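Local coordinates for protein ABC-type phosphate transport system, periplasmic component (Lactobacillus brevis, PDB 4ECF) that probably serves as the solute-binding component of a PstSACB-type ABC transporter, capturing phosphate for import across the cytoplasmic membrane, at residues G82-L96 with V173-L187. Sequence-based numbering, arbitrary orientation.
Sequences GITPIVNKKVGVKNL and VAFSYVNKTVQALSL. With EDO (1,2-ethanediol), chain K; ACT (acetate ion), chain C.
Thr84 and Val173 trade two backbone hydrogen bonds, with Thr84 N to Val173 O the straighter at 175°, and Phe175 N closes the strand end on Gly82 O at 2.8 Å. Val87 and Gln183 form a second antiparallel hydrogen-bonded pair, while Ser186 N to Lys94 O and Leu96 N to Ser186 O stitch a short parallel ladder. Pro85 O is gripped twice, by Thr84 OG1 and Leu185 N from opposite faces of its carbonyl plane.

Among aromatic contacts, Phe175 lays one ring face on Gly82, whose CA stands 3.5 Å from the ring centroid in a CH-pi contact; Trp202 meets that ring edge-to-face. A serine in place of Phe175 would probably leave the Gly82 methylene without its aromatic cover and Trp202 without its edge-to-face ring partner.

Apolar packing centres on Leu185. With CG anti to its carbonyl carbon (chi1 -62°), CD1 meets both Val87 CG1 and Leu96 CD1, each at 3.6 Å. The Pro85 ring turns its CG to Leu187 CD1, 3.9 Å away. Ile86 CG2 nestles against Val173 CG1 at 3.7 Å.

Polar side chains work the margin: a kink in the Lys89 chain (chi3 -57°) brings NZ to 2.9 Å from Lys180 O. Gln183 NE2 donates to Ala184 O nearly straight in the amide plane, fixing its rotation; OE1 faces a water and, weakly, Lys94 NZ.

Strand 73-87, antiparallel to 169-174 along one edge and 183-187 along the other, illustrates how one segment can flank a strand twice; this mixed sheet is consistent with one lobe of the two-lobed alpha/beta periplasmic phosphate-binding fold.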
loop_
_atom_site.group_PDB
_atom_site.type_symbol
_atom_site.label_atom_id
_atom_site.label_comp_id
_atom_site.label_asym_id
_atom_site.label_seq_id
_atom_site.Cartn_x
_atom_site.Cartn_y
_atom_site.Cartn_z
ATOM N N GLY A 82 2.801 5.450 -1.881
ATOM C CA GLY A 82 3.358 5.904 -0.626
ATOM C C GLY A 82 2.555 5.369 0.542
ATOM O O GLY A 82 1.333 5.135 0.426
ATOM N N ILE A 83 3.254 5.116 1.633
ATOM C CA ILE A 83 2.647 4.679 2.908
ATOM C C ILE A 83 3.025 5.683 3.988
ATOM O O ILE A 83 4.206 6.102 4.110
ATOM C CB ILE A 83 3.122 3.268 3.278
ATOM C CG1 ILE A 83 2.616 2.263 2.238
ATOM C CG2 ILE A 83 2.696 2.878 4.731
ATOM C CD1 ILE A 83 3.465 1.016 2.197
ATOM N N THR A 84 2.034 6.042 4.793
ATOM C CA THR A 84 2.231 7.033 5.852
ATOM C C THR A 84 1.647 6.561 7.191
ATOM O O THR A 84 0.602 5.917 7.228
ATOM C CB THR A 84 1.635 8.389 5.506
ATOM O OG1 THR A 84 1.943 9.337 6.547
ATOM C CG2 THR A 84 0.137 8.353 5.327
ATOM N N PRO A 85 2.358 6.844 8.280
ATOM C CA PRO A 85 1.680 6.721 9.584
ATOM C C PRO A 85 0.509 7.682 9.642
ATOM O O PRO A 85 0.519 8.764 9.020
ATOM C CB PRO A 85 2.739 7.141 10.599
ATOM C CG PRO A 85 3.996 7.382 9.864
ATOM C CD PRO A 85 3.679 7.485 8.409
ATOM N N ILE A 86 -0.551 7.244 10.334
ATOM C CA ILE A 86 -1.696 8.067 10.608
ATOM C C ILE A 86 -2.044 7.973 12.071
ATOM O O ILE A 86 -1.850 6.949 12.696
ATOM C CB ILE A 86 -2.947 7.665 9.765
ATOM C CG1 ILE A 86 -3.284 6.167 9.877
ATOM C CG2 ILE A 86 -2.749 8.038 8.270
ATOM C CD1 ILE A 86 -4.719 5.837 9.468
ATOM N N VAL A 87 -2.520 9.080 12.624
ATOM C CA VAL A 87 -2.911 9.128 14.014
ATOM C C VAL A 87 -4.290 9.726 14.187
ATOM O O VAL A 87 -4.793 10.440 13.339
ATOM C CB VAL A 87 -1.906 9.920 14.873
ATOM C CG1 VAL A 87 -0.516 9.286 14.832
ATOM C CG2 VAL A 87 -1.861 11.385 14.459
ATOM N N ASN A 88 -4.897 9.412 15.327
ATOM C CA ASN A 88 -6.128 10.051 15.727
ATOM C C ASN A 88 -5.843 11.546 15.865
ATOM O O ASN A 88 -4.768 11.940 16.308
ATOM C CB ASN A 88 -6.600 9.438 17.042
ATOM C CG ASN A 88 -7.872 10.084 17.565
ATOM O OD1 ASN A 88 -7.816 11.070 18.295
ATOM N ND2 ASN A 88 -9.013 9.525 17.211
ATOM N N LYS A 89 -6.767 12.379 15.423
ATOM C CA LYS A 89 -6.499 13.823 15.331
ATOM C C LYS A 89 -6.256 14.539 16.665
ATOM O O LYS A 89 -5.769 15.671 16.682
ATOM C CB LYS A 89 -7.646 14.496 14.557
ATOM C CG LYS A 89 -7.669 14.128 13.092
ATOM C CD LYS A 89 -8.682 14.932 12.277
ATOM C CE LYS A 89 -10.101 14.798 12.822
ATOM N NZ LYS A 89 -11.077 15.601 12.021
ATOM N N LYS A 90 -6.567 13.886 17.786
ATOM C CA LYS A 90 -6.368 14.478 19.094
ATOM C C LYS A 90 -5.083 14.034 19.821
ATOM O O LYS A 90 -4.899 14.391 20.993
ATOM C CB LYS A 90 -7.620 14.256 19.961
ATOM C CG LYS A 90 -8.870 14.872 19.361
ATOM C CD LYS A 90 -10.018 14.909 20.365
ATOM C CE LYS A 90 -11.384 14.976 19.683
ATOM N NZ LYS A 90 -11.576 16.184 18.828
ATOM N N VAL A 91 -4.154 13.324 19.163
ATOM C CA VAL A 91 -2.968 12.836 19.914
ATOM C C VAL A 91 -1.965 13.957 20.232
ATOM O O VAL A 91 -1.086 13.769 21.079
ATOM C CB VAL A 91 -2.247 11.629 19.273
ATOM C CG1 VAL A 91 -3.235 10.497 18.958
ATOM C CG2 VAL A 91 -1.426 12.007 18.045
ATOM N N GLY A 92 -2.089 15.097 19.544
ATOM C CA GLY A 92 -1.270 16.276 19.851
ATOM C C GLY A 92 0.094 16.354 19.172
ATOM O O GLY A 92 0.936 17.126 19.624
ATOM N N VAL A 93 0.327 15.529 18.144
ATOM C CA VAL A 93 1.550 15.600 17.353
ATOM C C VAL A 93 1.256 15.410 15.879
ATOM O O VAL A 93 0.278 14.739 15.475
ATOM C CB VAL A 93 2.637 14.586 17.772
ATOM C CG1 VAL A 93 2.893 14.651 19.285
ATOM C CG2 VAL A 93 2.227 13.200 17.362
ATOM N N LYS A 94 2.134 15.999 15.082
ATOM C CA LYS A 94 2.079 15.955 13.634
ATOM C C LYS A 94 3.357 15.419 12.992
ATOM O O LYS A 94 3.419 15.264 11.768
ATOM C CB LYS A 94 1.766 17.361 13.088
ATOM C CG LYS A 94 0.355 17.816 13.443
ATOM C CD LYS A 94 -0.121 18.992 12.621
ATOM C CE LYS A 94 -1.451 19.495 13.177
ATOM N NZ LYS A 94 -2.410 19.833 12.089
ATOM N N ASN A 95 4.353 15.106 13.819
ATOM C CA ASN A 95 5.659 14.669 13.368
ATOM C C ASN A 95 6.245 13.738 14.409
ATOM O O ASN A 95 5.974 13.908 15.598
ATOM C CB ASN A 95 6.633 15.834 13.193
ATOM C CG ASN A 95 8.016 15.384 12.734
ATOM O OD1 ASN A 95 8.207 14.992 11.568
ATOM N ND2 ASN A 95 8.987 15.361 13.701
ATOM N N LEU A 96 6.998 12.748 13.932
ATOM C CA LEU A 96 7.881 11.913 14.786
ATOM C C LEU A 96 9.223 11.732 14.112
ATOM O O LEU A 96 9.302 11.742 12.878
ATOM C CB LEU A 96 7.266 10.521 15.020
ATOM C CG LEU A 96 5.979 10.461 15.833
ATOM C CD1 LEU A 96 5.397 9.038 15.732
ATOM C CD2 LEU A 96 6.102 10.866 17.285
ATOM N N VAL A 173 -1.089 3.553 6.620
ATOM C CA VAL A 173 -1.972 3.368 5.503
ATOM C C VAL A 173 -1.392 4.000 4.254
ATOM O O VAL A 173 -0.591 4.945 4.314
ATOM C CB VAL A 173 -3.391 3.940 5.783
ATOM C CG1 VAL A 173 -3.436 5.473 5.649
ATOM C CG2 VAL A 173 -4.439 3.173 5.006
ATOM N N ALA A 174 -1.763 3.412 3.136
ATOM C CA ALA A 174 -1.397 3.971 1.812
ATOM C C ALA A 174 -1.900 5.424 1.673
ATOM O O ALA A 174 -2.968 5.762 2.140
ATOM C CB ALA A 174 -1.979 3.078 0.705
ATOM N N PHE A 175 -1.137 6.277 0.960
ATOM C CA PHE A 175 -1.468 7.691 0.789
ATOM C C PHE A 175 -2.933 8.024 0.355
ATOM O O PHE A 175 -3.570 8.933 0.927
ATOM C CB PHE A 175 -0.519 8.328 -0.256
ATOM C CG PHE A 175 0.875 8.685 0.237
ATOM C CD1 PHE A 175 1.400 8.256 1.449
ATOM C CD2 PHE A 175 1.715 9.397 -0.602
ATOM C CE1 PHE A 175 2.693 8.597 1.823
ATOM C CE2 PHE A 175 3.007 9.750 -0.211
ATOM C CZ PHE A 175 3.491 9.328 0.979
ATOM N N SER A 176 -3.480 7.250 -0.547
ATOM C CA SER A 176 -4.866 7.545 -1.011
ATOM C C SER A 176 -5.924 7.509 0.097
ATOM O O SER A 176 -6.962 8.219 0.040
ATOM C CB SER A 176 -5.313 6.565 -2.069
ATOM O OG SER A 176 -5.968 5.467 -1.470
ATOM N N TYR A 177 -5.679 6.665 1.102
ATOM C CA TYR A 177 -6.658 6.519 2.138
ATOM C C TYR A 177 -6.661 7.691 3.098
ATOM O O TYR A 177 -7.573 7.826 3.893
ATOM C CB TYR A 177 -6.438 5.211 2.922
ATOM C CG TYR A 177 -6.912 3.948 2.204
ATOM C CD1 TYR A 177 -6.138 3.327 1.213
ATOM C CD2 TYR A 177 -8.170 3.402 2.483
ATOM C CE1 TYR A 177 -6.592 2.218 0.532
ATOM C CE2 TYR A 177 -8.624 2.275 1.817
ATOM C CZ TYR A 177 -7.853 1.683 0.823
ATOM O OH TYR A 177 -8.339 0.531 0.234
ATOM N N VAL A 178 -5.624 8.530 3.076
ATOM C CA VAL A 178 -5.599 9.641 4.006
ATOM C C VAL A 178 -6.733 10.623 3.666
ATOM O O VAL A 178 -6.882 10.983 2.502
ATOM C CB VAL A 178 -4.224 10.376 4.000
ATOM C CG1 VAL A 178 -4.292 11.606 4.893
ATOM C CG2 VAL A 178 -3.100 9.417 4.436
ATOM N N ASN A 179 -7.517 10.987 4.673
ATOM C CA ASN A 179 -8.587 11.985 4.564
ATOM C C ASN A 179 -8.733 12.769 5.871
ATOM O O ASN A 179 -7.955 12.562 6.814
ATOM C CB ASN A 179 -9.923 11.329 4.105
ATOM C CG ASN A 179 -10.583 10.429 5.166
ATOM O OD1 ASN A 179 -10.327 10.537 6.354
ATOM N ND2 ASN A 179 -11.480 9.553 4.712
ATOM N N LYS A 180 -9.739 13.645 5.929
ATOM C CA LYS A 180 -9.948 14.569 7.043
ATOM C C LYS A 180 -10.254 13.911 8.384
ATOM O O LYS A 180 -10.184 14.577 9.424
ATOM C CB LYS A 180 -11.105 15.538 6.723
ATOM C CG LYS A 180 -10.803 16.566 5.645
ATOM C CD LYS A 180 -11.950 17.564 5.477
ATOM C CE LYS A 180 -13.171 16.945 4.807
ATOM N NZ LYS A 180 -12.896 16.531 3.402
ATOM N N THR A 181 -10.592 12.620 8.384
ATOM C CA THR A 181 -10.902 11.930 9.639
ATOM C C THR A 181 -9.647 11.520 10.435
ATOM O O THR A 181 -9.754 11.188 11.608
ATOM C CB THR A 181 -11.768 10.675 9.404
ATOM O OG1 THR A 181 -11.018 9.722 8.658
ATOM C CG2 THR A 181 -13.068 11.024 8.627
ATOM N N VAL A 182 -8.489 11.535 9.776
ATOM C CA VAL A 182 -7.212 11.168 10.411
ATOM C C VAL A 182 -6.100 12.173 10.070
ATOM O O VAL A 182 -6.272 13.018 9.182
ATOM C CB VAL A 182 -6.778 9.738 10.011
ATOM C CG1 VAL A 182 -7.819 8.710 10.469
ATOM C CG2 VAL A 182 -6.550 9.636 8.504
ATOM N N GLN A 183 -4.974 12.065 10.779
ATOM C CA GLN A 183 -3.833 12.946 10.599
ATOM C C GLN A 183 -2.629 12.134 10.153
ATOM O O GLN A 183 -2.182 11.263 10.892
ATOM C CB GLN A 183 -3.544 13.708 11.905
ATOM C CG GLN A 183 -2.185 14.416 11.977
ATOM C CD GLN A 183 -2.184 15.716 11.207
ATOM O OE1 GLN A 183 -2.863 16.655 11.602
ATOM N NE2 GLN A 183 -1.405 15.790 10.107
ATOM N N ALA A 184 -2.112 12.393 8.949
ATOM C CA ALA A 184 -0.835 11.818 8.492
ATOM C C ALA A 184 0.299 12.484 9.226
ATOM O O ALA A 184 0.325 13.703 9.384
ATOM C CB ALA A 184 -0.612 12.005 6.976
ATOM N N LEU A 185 1.259 11.692 9.660
ATOM C CA LEU A 185 2.463 12.235 10.247
ATOM C C LEU A 185 3.582 12.462 9.255
ATOM O O LEU A 185 3.858 11.603 8.392
ATOM C CB LEU A 185 3.002 11.278 11.331
ATOM C CG LEU A 185 2.122 11.006 12.534
ATOM C CD1 LEU A 185 2.786 10.043 13.510
ATOM C CD2 LEU A 185 1.666 12.267 13.267
ATOM N N SER A 186 4.295 13.571 9.455
ATOM C CA SER A 186 5.615 13.749 8.902
ATOM C C SER A 186 6.553 12.870 9.750
ATOM O O SER A 186 6.236 12.590 10.926
ATOM C CB SER A 186 6.037 15.224 8.970
ATOM O OG SER A 186 5.287 16.010 8.033
ATOM N N LEU A 187 7.673 12.468 9.156
ATOM C CA LEU A 187 8.733 11.698 9.842
ATOM C C LEU A 187 10.045 12.426 9.607
ATOM O O LEU A 187 10.398 12.726 8.426
ATOM C CB LEU A 187 8.821 10.263 9.329
ATOM C CG LEU A 187 7.598 9.445 9.603
ATOM C CD1 LEU A 187 7.696 8.080 8.905
ATOM C CD2 LEU A 187 7.489 9.253 11.105
HETATM C C1 EDO K . -11.638 10.567 20.028
HETATM O O1 EDO K . -10.324 11.143 20.038
HETATM C C2 EDO K . -12.454 11.113 18.865
HETATM O O2 EDO K . -11.722 10.939 17.649
HETATM C C ACT C . -10.091 5.267 -0.454
HETATM O O ACT C . -10.177 6.288 0.263
HETATM O OXT ACT C . -9.103 5.107 -1.195
HETATM C CH3 ACT C . -11.187 4.238 -0.403
HETATM O O HOH W 1 -9.273 11.343 14.408
HETATM O O HOH W 2 -4.808 16.632 13.798
#